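Local coordinates for protein beta-hexosaminidase (Neisseria gonorrhoeae, PDB 6JTJ) that probably cleaves terminal beta-1,4-linked N-acetylglucosamine from peptidoglycan fragments during cell-wall recycling, as a NagZ-type glycoside hydrolase of family 3, at residues G117-P122 / A373-V378; L192-Q197 / S248-A253; G306-A311 / D332-G337. All blocks are in the same frame, centred on the assembly; numbering follows the deposited sequence.

Contact 1. Residues G117-P122 / A373-V378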
loop_
_atom_site.group_PDB
_atom_site.type_symbol
_atom_site.label_atom_id
_atom_site.label_comp_id
_atom_site.label_asym_id
_atom_site.label_seq_id
_atom_site.Cartn_x
_atom_site.Cartn_y
_atom_site.Cartn_z
ATOM N N GLY C 117 9.655 -18.950 -14.051
ATOM C CA GLY C 117 11.010 -19.480 -14.041
ATOM C C GLY C 117 11.724 -19.306 -12.716
ATOM O O GLY C 117 12.852 -19.777 -12.556
ATOM N N PHE C 118 11.065 -18.660 -11.747
ATOM C CA PHE C 118 11.628 -18.460 -10.409
ATOM C C PHE C 118 10.843 -19.292 -9.425
ATOM O O PHE C 118 9.660 -19.551 -9.631
ATOM C CB PHE C 118 11.547 -16.961 -10.011
ATOM C CG PHE C 118 12.613 -16.109 -10.634
ATOM C CD1 PHE C 118 12.488 -15.653 -11.931
ATOM C CD2 PHE C 118 13.747 -15.754 -9.908
ATOM C CE1 PHE C 118 13.481 -14.887 -12.512
ATOM C CE2 PHE C 118 14.743 -14.971 -10.476
ATOM C CZ PHE C 118 14.616 -14.542 -11.780
ATOM N N THR C 119 11.471 -19.684 -8.330
ATOM C CA THR C 119 10.744 -20.231 -7.205
ATOM C C THR C 119 9.851 -19.127 -6.643
ATOM O O THR C 119 10.305 -17.998 -6.480
ATOM C CB THR C 119 11.684 -20.658 -6.088
ATOM O OG1 THR C 119 12.605 -21.587 -6.621
ATOM C CG2 THR C 119 10.941 -21.302 -4.934
ATOM N N ARG C 120 8.583 -19.458 -6.368
ATOM C CA ARG C 120 7.672 -18.513 -5.736
ATOM C C ARG C 120 8.051 -18.368 -4.275
ATOM O O ARG C 120 8.161 -19.345 -3.559
ATOM C CB ARG C 120 6.222 -18.981 -5.876
ATOM C CG ARG C 120 5.196 -17.908 -5.540
ATOM C CD ARG C 120 5.099 -16.869 -6.645
ATOM N NE ARG C 120 4.040 -15.898 -6.373
ATOM C CZ ARG C 120 4.151 -14.820 -5.600
ATOM N NH1 ARG C 120 5.299 -14.522 -4.998
ATOM N NH2 ARG C 120 3.093 -14.026 -5.427
ATOM N N LEU C 121 8.266 -17.138 -3.834
ATOM C CA LEU C 121 8.748 -16.874 -2.484
ATOM C C LEU C 121 7.590 -16.604 -1.529
ATOM O O LEU C 121 6.615 -15.957 -1.913
ATOM C CB LEU C 121 9.684 -15.668 -2.490
ATOM C CG LEU C 121 10.926 -15.794 -3.368
ATOM C CD1 LEU C 121 11.523 -14.423 -3.622
ATOM C CD2 LEU C 121 11.953 -16.718 -2.744
ATOM N N PRO C 122 7.705 -17.075 -0.290
ATOM C CA PRO C 122 6.663 -16.825 0.665
ATOM C C PRO C 122 6.758 -15.417 1.184
ATOM O O PRO C 122 7.841 -14.825 1.137
ATOM C CB PRO C 122 7.003 -17.787 1.803
ATOM C CG PRO C 122 8.498 -17.887 1.747
ATOM C CD PRO C 122 8.779 -17.916 0.278
ATOM N N ALA C 373 16.968 -28.827 -3.640
ATOM C CA ALA C 373 16.168 -29.143 -2.452
ATOM C C ALA C 373 15.717 -27.875 -1.737
ATOM O O ALA C 373 14.581 -27.793 -1.230
ATOM C CB ALA C 373 16.964 -30.019 -1.508
ATOM N N ALA C 374 16.624 -26.896 -1.638
ATOM C CA ALA C 374 16.265 -25.613 -1.030
ATOM C C ALA C 374 15.106 -24.997 -1.796
ATOM O O ALA C 374 14.144 -24.517 -1.185
ATOM C CB ALA C 374 17.478 -24.678 -1.003
ATOM N N GLN C 375 15.206 -25.013 -3.120
ATOM C CA GLN C 375 14.153 -24.508 -3.970
ATOM C C GLN C 375 12.806 -25.120 -3.641
ATOM O O GLN C 375 11.817 -24.403 -3.434
ATOM C CB GLN C 375 14.459 -24.757 -5.437
ATOM C CG GLN C 375 15.524 -23.866 -6.020
ATOM C CD GLN C 375 15.798 -24.224 -7.462
ATOM O OE1 GLN C 375 16.123 -25.347 -7.750
ATOM N NE2 GLN C 375 15.703 -23.272 -8.357
ATOM N N ALA C 376 12.764 -26.443 -3.564
ATOM C CA ALA C 376 11.507 -27.140 -3.292
ATOM C C ALA C 376 10.965 -26.827 -1.892
ATOM O O ALA C 376 9.746 -26.696 -1.698
ATOM C CB ALA C 376 11.673 -28.644 -3.486
ATOM N N PHE C 377 11.853 -26.722 -0.912
ATOM C CA PHE C 377 11.423 -26.337 0.438
ATOM C C PHE C 377 10.771 -24.938 0.446
ATOM O O PHE C 377 9.729 -24.714 1.073
ATOM C CB PHE C 377 12.611 -26.349 1.393
ATOM C CG PHE C 377 12.302 -25.758 2.760
ATOM C CD1 PHE C 377 11.599 -26.478 3.705
ATOM C CD2 PHE C 377 12.707 -24.469 3.085
ATOM C CE1 PHE C 377 11.324 -25.936 4.957
ATOM C CE2 PHE C 377 12.427 -23.912 4.335
ATOM C CZ PHE C 377 11.733 -24.649 5.276
ATOM N N VAL C 378 11.406 -23.988 -0.236
ATOM C CA VAL C 378 10.924 -22.602 -0.256
ATOM C C VAL C 378 9.599 -22.551 -1.030
ATOM O O VAL C 378 8.646 -21.940 -0.584
ATOM C CB VAL C 378 11.997 -21.657 -0.845
ATOM C CG1 VAL C 378 11.431 -20.277 -1.106
ATOM C CG2 VAL C 378 13.187 -21.563 0.107
#
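Thr119, Leu121 and Pro122 meet Gln375 and Val378 in a mainly apolar loop-on-helix contact at the outside of the glycoside hydrolase family 3 domain, where the extended loop leading from strand 111-112 into helix 124-134 runs past the C-terminal helix 369-382. Val378 is the residue around which the apolar part is arranged. Its CG1 stands anti to the backbone N (chi1 170°), which carries this methyl toward the loop, where it meets three residues at once. Pro122 comes closest, its ring carbon CD lying 3.8 Å from Val378 CG1, and the two side chains cross at about a right angle. Leu121 approaches differently: its backbone turns the CB away from the helix, yet the chain bends back, lies alongside Val378 and points the same way, with CD2 4.0 Å from Val378 CG1. The third partner is a methyl of the threonine, Thr119 CG2 lying 4.0 Å from Val378 CG1.

Gln375, one turn before Val378 on the helix, meets both branches of Thr119. Thr119 CG2 sits 3.6 Å from the carbonyl O of Gln375, while OG1 on the other branch rests against the glutamine methylenes, 3.8 Å from Gln375 CG. The polar ends of both side chains converge on a third residue instead of on each other: Thr119 OG1 and Gln375 NE2 each hydrogen-bond OE2 of Glu153, so a single carboxylate oxygen ties loop and helix together.

Arg120 packs on Gly172 of the second subunit. Within the chain, Gln112 of strand 111-112 hydrogen-bonds Thr119 O and Leu121 N, and helix 136-155, which carries Glu153, also packs against Val378 through Val149 and against Phe118 through Leu154.

Contact 2. Residues L192-Q197 / S248-A253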
loop_
_atom_site.group_PDB
_atom_site.type_symbol
_atom_site.label_atom_id
_atom_site.label_comp_id
_atom_site.label_asym_id
_atom_site.label_seq_id
_atom_site.Cartn_x
_atom_site.Cartn_y
_atom_site.Cartn_z
ATOM N N LEU C 192 15.210 -13.060 12.528
ATOM C CA LEU C 192 14.841 -13.608 11.223
ATOM C C LEU C 192 15.541 -12.856 10.109
ATOM O O LEU C 192 15.988 -13.442 9.121
ATOM C CB LEU C 192 13.320 -13.576 11.037
ATOM C CG LEU C 192 12.595 -14.517 12.010
ATOM C CD1 LEU C 192 11.104 -14.212 12.072
ATOM C CD2 LEU C 192 12.833 -15.962 11.583
ATOM N N ALA C 193 15.648 -11.543 10.270
ATOM C CA ALA C 193 16.324 -10.721 9.265
ATOM C C ALA C 193 17.795 -11.127 9.136
ATOM O O ALA C 193 18.301 -11.270 8.032
ATOM C CB ALA C 193 16.200 -9.242 9.641
ATOM N N LEU C 194 18.478 -11.280 10.263
ATOM C CA LEU C 194 19.886 -11.689 10.253
ATOM C C LEU C 194 20.099 -13.042 9.592
ATOM O O LEU C 194 21.035 -13.233 8.807
ATOM C CB LEU C 194 20.441 -11.719 11.677
ATOM C CG LEU C 194 20.625 -10.365 12.350
ATOM C CD1 LEU C 194 20.841 -10.541 13.852
ATOM C CD2 LEU C 194 21.797 -9.610 11.736
ATOM N N ALA C 195 19.177 -13.965 9.840
ATOM C CA ALA C 195 19.227 -15.280 9.190
ATOM C C ALA C 195 18.967 -15.180 7.706
ATOM O O ALA C 195 19.609 -15.872 6.882
ATOM C CB ALA C 195 18.212 -16.220 9.834
ATOM N N LEU C 196 17.995 -14.353 7.325
ATOM C CA LEU C 196 17.752 -14.151 5.895
ATOM C C LEU C 196 19.007 -13.569 5.258
ATOM O O LEU C 196 19.395 -13.969 4.157
ATOM C CB LEU C 196 16.568 -13.199 5.673
ATOM C CG LEU C 196 16.166 -13.045 4.196
ATOM C CD1 LEU C 196 15.115 -14.067 3.793
ATOM C CD2 LEU C 196 15.633 -11.651 3.936
ATOM N N GLN C 197 19.611 -12.601 5.939
ATOM C CA GLN C 197 20.801 -11.903 5.423
ATOM C C GLN C 197 21.953 -12.879 5.118
ATOM O O GLN C 197 22.591 -12.784 4.070
ATOM C CB GLN C 197 21.237 -10.817 6.419
ATOM C CG GLN C 197 22.543 -10.111 6.063
ATOM C CD GLN C 197 22.781 -8.878 6.902
ATOM O OE1 GLN C 197 22.558 -7.753 6.445
ATOM N NE2 GLN C 197 23.179 -9.075 8.160
ATOM N N SER C 248 22.585 -3.135 10.892
ATOM C CA SER C 248 23.690 -2.251 10.600
ATOM C C SER C 248 24.989 -2.837 11.151
ATOM O O SER C 248 25.971 -2.953 10.441
ATOM C CB SER C 248 23.444 -0.863 11.199
ATOM O OG SER C 248 24.524 0.008 10.906
ATOM N N ARG C 249 24.976 -3.209 12.425
ATOM C CA ARG C 249 26.144 -3.807 13.069
ATOM C C ARG C 249 26.628 -5.031 12.334
ATOM O O ARG C 249 27.817 -5.239 12.203
ATOM C CB ARG C 249 25.820 -4.220 14.495
ATOM C CG ARG C 249 26.988 -4.037 15.439
ATOM C CD ARG C 249 27.071 -5.119 16.503
ATOM N NE ARG C 249 25.804 -5.356 17.192
ATOM C CZ ARG C 249 25.138 -6.516 17.239
ATOM N NH1 ARG C 249 25.584 -7.609 16.625
ATOM N NH2 ARG C 249 23.990 -6.581 17.915
ATOM N N GLU C 250 25.697 -5.828 11.817
ATOM C CA GLU C 250 26.038 -7.069 11.135
ATOM C C GLU C 250 26.227 -6.963 9.636
ATOM O O GLU C 250 26.160 -7.975 8.931
ATOM C CB GLU C 250 24.982 -8.129 11.455
ATOM C CG GLU C 250 24.904 -8.460 12.942
ATOM C CD GLU C 250 26.196 -9.037 13.476
ATOM O OE1 GLU C 250 26.766 -9.916 12.794
ATOM O OE2 GLU C 250 26.657 -8.575 14.546
ATOM N N GLY C 251 26.463 -5.757 9.122
ATOM C CA GLY C 251 26.925 -5.612 7.725
ATOM C C GLY C 251 25.885 -5.310 6.649
ATOM O O GLY C 251 26.167 -5.432 5.463
ATOM N N MET C 252 24.690 -4.871 7.051
ATOM C CA MET C 252 23.662 -4.448 6.092
ATOM C C MET C 252 24.225 -3.395 5.139
ATOM O O MET C 252 24.862 -2.444 5.586
ATOM C CB MET C 252 22.460 -3.889 6.861
ATOM C CG MET C 252 21.329 -3.364 5.995
ATOM S SD MET C 252 19.863 -2.955 6.977
ATOM C CE MET C 252 20.495 -1.706 8.084
ATOM N N ALA C 253 23.977 -3.558 3.844
ATOM C CA ALA C 253 24.604 -2.703 2.818
ATOM C C ALA C 253 23.888 -1.398 2.546
ATOM O O ALA C 253 24.497 -0.431 2.111
ATOM C CB ALA C 253 24.730 -3.460 1.516
HETATM O O HOH W 1 24.489 -6.755 3.780
#
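Leu194 and Gln197, one turn apart on helix 186-202, face Glu250 and Met252 where helix 242-249 ends in a Schellman motif. Gly251, with positive phi, is its C-prime residue: its N bonds Ser248 O, and Met252 N reaches back to Met247 O. The chain then enters strand 254-257, so the contact joins two helices packed outside the parallel strands of this family 3 domain.

The apolar part is small and close. Leu194 CD2 lies over the start of the Glu250 side chain, 3.5 Å from both Glu250 CB and Glu250 CG, and the two side chains cross at about a right angle. Beyond CG the Glu250 chain bends (chi2 -62°), which turns its carboxylate off the contact.

The polar part belongs to Gln197. With CG anti to the backbone N (chi1 174°) and an extended chain, it puts its amide beside the turn. Gln197 NE2 is 3.3 Å from Glu250 O, but at an angle too poor for a hydrogen bond. Gln197 OE1 instead accepts from Ser207 OG and lies 3.5 Å from Met252 CA. One water donates to Gly251 O at 2.7 Å and, more weakly, to Gln197 OE1 at 3.4 Å.

Contact 3. Residues G306-A311 / D332-G337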
loop_
_atom_site.group_PDB
_atom_site.type_symbol
_atom_site.label_atom_id
_atom_site.label_comp_id
_atom_site.label_asym_id
_atom_site.label_seq_id
_atom_site.Cartn_x
_atom_site.Cartn_y
_atom_site.Cartn_z
ATOM N N GLY C 306 10.194 20.549 -9.001
ATOM C CA GLY C 306 11.324 20.265 -9.879
ATOM C C GLY C 306 12.203 19.149 -9.410
ATOM O O GLY C 306 12.575 19.132 -8.257
ATOM N N ILE C 307 12.572 18.256 -10.330
ATOM C CA ILE C 307 13.356 17.082 -9.976
ATOM C C ILE C 307 14.739 17.444 -9.442
ATOM O O ILE C 307 15.188 16.854 -8.450
ATOM C CB ILE C 307 13.470 16.096 -11.149
ATOM C CG1 ILE C 307 14.120 14.788 -10.690
ATOM C CG2 ILE C 307 14.237 16.697 -12.324
ATOM C CD1 ILE C 307 13.271 13.980 -9.728
ATOM N N LYS C 308 15.379 18.447 -10.046
ATOM C CA LYS C 308 16.692 18.899 -9.595
ATOM C C LYS C 308 16.625 19.333 -8.151
ATOM O O LYS C 308 17.509 19.006 -7.361
ATOM C CB LYS C 308 17.219 20.060 -10.447
ATOM C CG LYS C 308 17.696 19.644 -11.827
ATOM C CD LYS C 308 18.140 20.853 -12.653
ATOM C CE LYS C 308 18.734 20.450 -13.995
ATOM N NZ LYS C 308 20.054 19.749 -13.855
ATOM N N GLU C 309 15.589 20.084 -7.806
ATOM C CA GLU C 309 15.449 20.568 -6.447
ATOM C C GLU C 309 15.168 19.410 -5.476
ATOM O O GLU C 309 15.717 19.381 -4.378
ATOM C CB GLU C 309 14.362 21.655 -6.379
ATOM C CG GLU C 309 14.068 22.204 -4.994
ATOM C CD GLU C 309 15.259 22.867 -4.319
ATOM O OE1 GLU C 309 16.269 23.180 -4.982
ATOM O OE2 GLU C 309 15.183 23.081 -3.082
ATOM N N ARG C 310 14.305 18.487 -5.895
ATOM C CA ARG C 310 13.916 17.331 -5.073
ATOM C C ARG C 310 15.147 16.440 -4.783
ATOM O O ARG C 310 15.393 16.065 -3.630
ATOM C CB ARG C 310 12.719 16.553 -5.695
ATOM C CG ARG C 310 11.436 16.967 -5.028
ATOM C CD ARG C 310 10.202 16.266 -5.517
ATOM N NE ARG C 310 9.605 16.855 -6.718
ATOM C CZ ARG C 310 9.575 16.353 -7.963
ATOM N NH1 ARG C 310 8.961 17.057 -8.914
ATOM N NH2 ARG C 310 10.129 15.181 -8.287
ATOM N N ALA C 311 15.966 16.215 -5.811
ATOM C CA ALA C 311 17.249 15.524 -5.633
ATOM C C ALA C 311 18.196 16.280 -4.704
ATOM O O ALA C 311 18.795 15.684 -3.803
ATOM C CB ALA C 311 17.913 15.287 -6.962
ATOM N N ASP C 332 16.306 12.576 -17.563
ATOM C CA ASP C 332 16.950 13.429 -18.573
ATOM C C ASP C 332 17.084 14.849 -18.105
ATOM O O ASP C 332 18.157 15.459 -18.232
ATOM C CB ASP C 332 16.195 13.370 -19.889
ATOM C CG ASP C 332 16.435 12.082 -20.614
ATOM O OD1 ASP C 332 17.458 11.417 -20.314
ATOM O OD2 ASP C 332 15.610 11.709 -21.472
ATOM N N GLU C 333 16.016 15.359 -17.512
ATOM C CA GLU C 333 16.037 16.689 -16.932
ATOM C C GLU C 333 17.080 16.798 -15.815
ATOM O O GLU C 333 17.847 17.748 -15.763
ATOM C CB GLU C 333 14.645 17.034 -16.401
ATOM C CG GLU C 333 14.494 18.473 -15.944
ATOM C CD GLU C 333 13.113 18.777 -15.399
ATOM O OE1 GLU C 333 12.129 18.140 -15.851
ATOM O OE2 GLU C 333 13.014 19.672 -14.532
ATOM N N LEU C 334 17.090 15.826 -14.909
ATOM C CA LEU C 334 18.003 15.868 -13.771
ATOM C C LEU C 334 19.463 15.821 -14.211
ATOM O O LEU C 334 20.283 16.584 -13.707
ATOM C CB LEU C 334 17.713 14.707 -12.811
ATOM C CG LEU C 334 18.659 14.526 -11.626
ATOM C CD1 LEU C 334 18.649 15.742 -10.712
ATOM C CD2 LEU C 334 18.281 13.267 -10.860
ATOM N N ARG C 335 19.780 14.919 -15.136
ATOM C CA ARG C 335 21.179 14.703 -15.520
ATOM C C ARG C 335 21.785 15.843 -16.346
ATOM O O ARG C 335 22.997 16.023 -16.353
ATOM C CB ARG C 335 21.342 13.379 -16.256
ATOM C CG ARG C 335 20.766 13.334 -17.649
ATOM C CD ARG C 335 20.593 11.894 -18.069
ATOM N NE ARG C 335 20.019 11.755 -19.401
ATOM C CZ ARG C 335 20.712 11.728 -20.534
ATOM N NH1 ARG C 335 22.033 11.834 -20.533
ATOM N NH2 ARG C 335 20.068 11.589 -21.685
ATOM N N ASP C 336 20.939 16.616 -17.022
ATOM C CA ASP C 336 21.402 17.717 -17.858
ATOM C C ASP C 336 21.993 18.848 -17.026
ATOM O O ASP C 336 21.267 19.553 -16.316
ATOM C CB ASP C 336 20.247 18.248 -18.707
ATOM C CG ASP C 336 20.671 19.383 -19.598
ATOM O OD1 ASP C 336 21.605 19.188 -20.398
ATOM O OD2 ASP C 336 20.083 20.474 -19.491
ATOM N N GLY C 337 23.306 19.024 -17.120
ATOM C CA GLY C 337 24.010 20.033 -16.331
ATOM C C GLY C 337 24.134 19.669 -14.868
ATOM O O GLY C 337 24.314 20.539 -14.019
HETATM O O HOH W 2 11.441 18.678 -12.501
#
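Lys308 supplies the direct polar link to the helix end at Leu334-Asp336. Its chain runs extended from CB and bends only at chi4 (-69°), which brings Lys308 NZ round to two backbone carbonyls: Asp336 O at 2.8 Å and Leu334 O at 3.2 Å. The ammonium group stands above both carbonyl planes, tilted 35° out of that of Asp336 and 46° out of that of Leu334. It thus binds two carbonyls where helix 328-335 ends and the chain leaves helical geometry at Asp336, and its positive charge would probably be favoured by the helix dipole there. On the way, Lys308 CE passes 3.3 Å from Glu333 O.

A second polar link, through water, is less certain. One water donates to Glu333 OE2 at 2.8 Å and also lies by Ile307 N, in the first turn after the N-cap Gly306, but that second leg is too short to be trusted and the bridge remains doubtful. In the family 3 barrel, helix 307-317 is the crossover of a beta-alpha-beta unit between the parallel strands 290-295 and 321-323, and helix 328-335 follows the second strand.

Apolar contacts lie between the two helices. Leu334, with CG anti to the backbone N, sends CD1 to Ala311 CB at 3.8 Å. Ile307 crosses Leu334 at about a right angle, Ile307 CG2 lying 4.0 Å from Leu334 CB and also against the extended Glu333 chain. Leu296 packs on Ile307 and Ala311.

In the fold
The three contacts lie in one chain. Contact 2 is nested in sequence within the long loop closed by contact 1, with centres 21 Å apart and nearest atoms about 8 Å apart. Contact 3, nested in the same loop, lies across the chain's centre from both, its own centre 41 Å from that of contact 1 and 33 Å from that of contact 2. None touches another. Each comes within about 8 to 10 Å, side chain to side chain, of a predicted functional residue: Leu121 about 9 Å from substrate-binding Arg113, Met252 about 8 Å from substrate-binding Lys210, and Ala311 about 10 Å from the nucleophile Asp294. The Met252 side chain is about 12 Å from a bound N-acetylglucosamine.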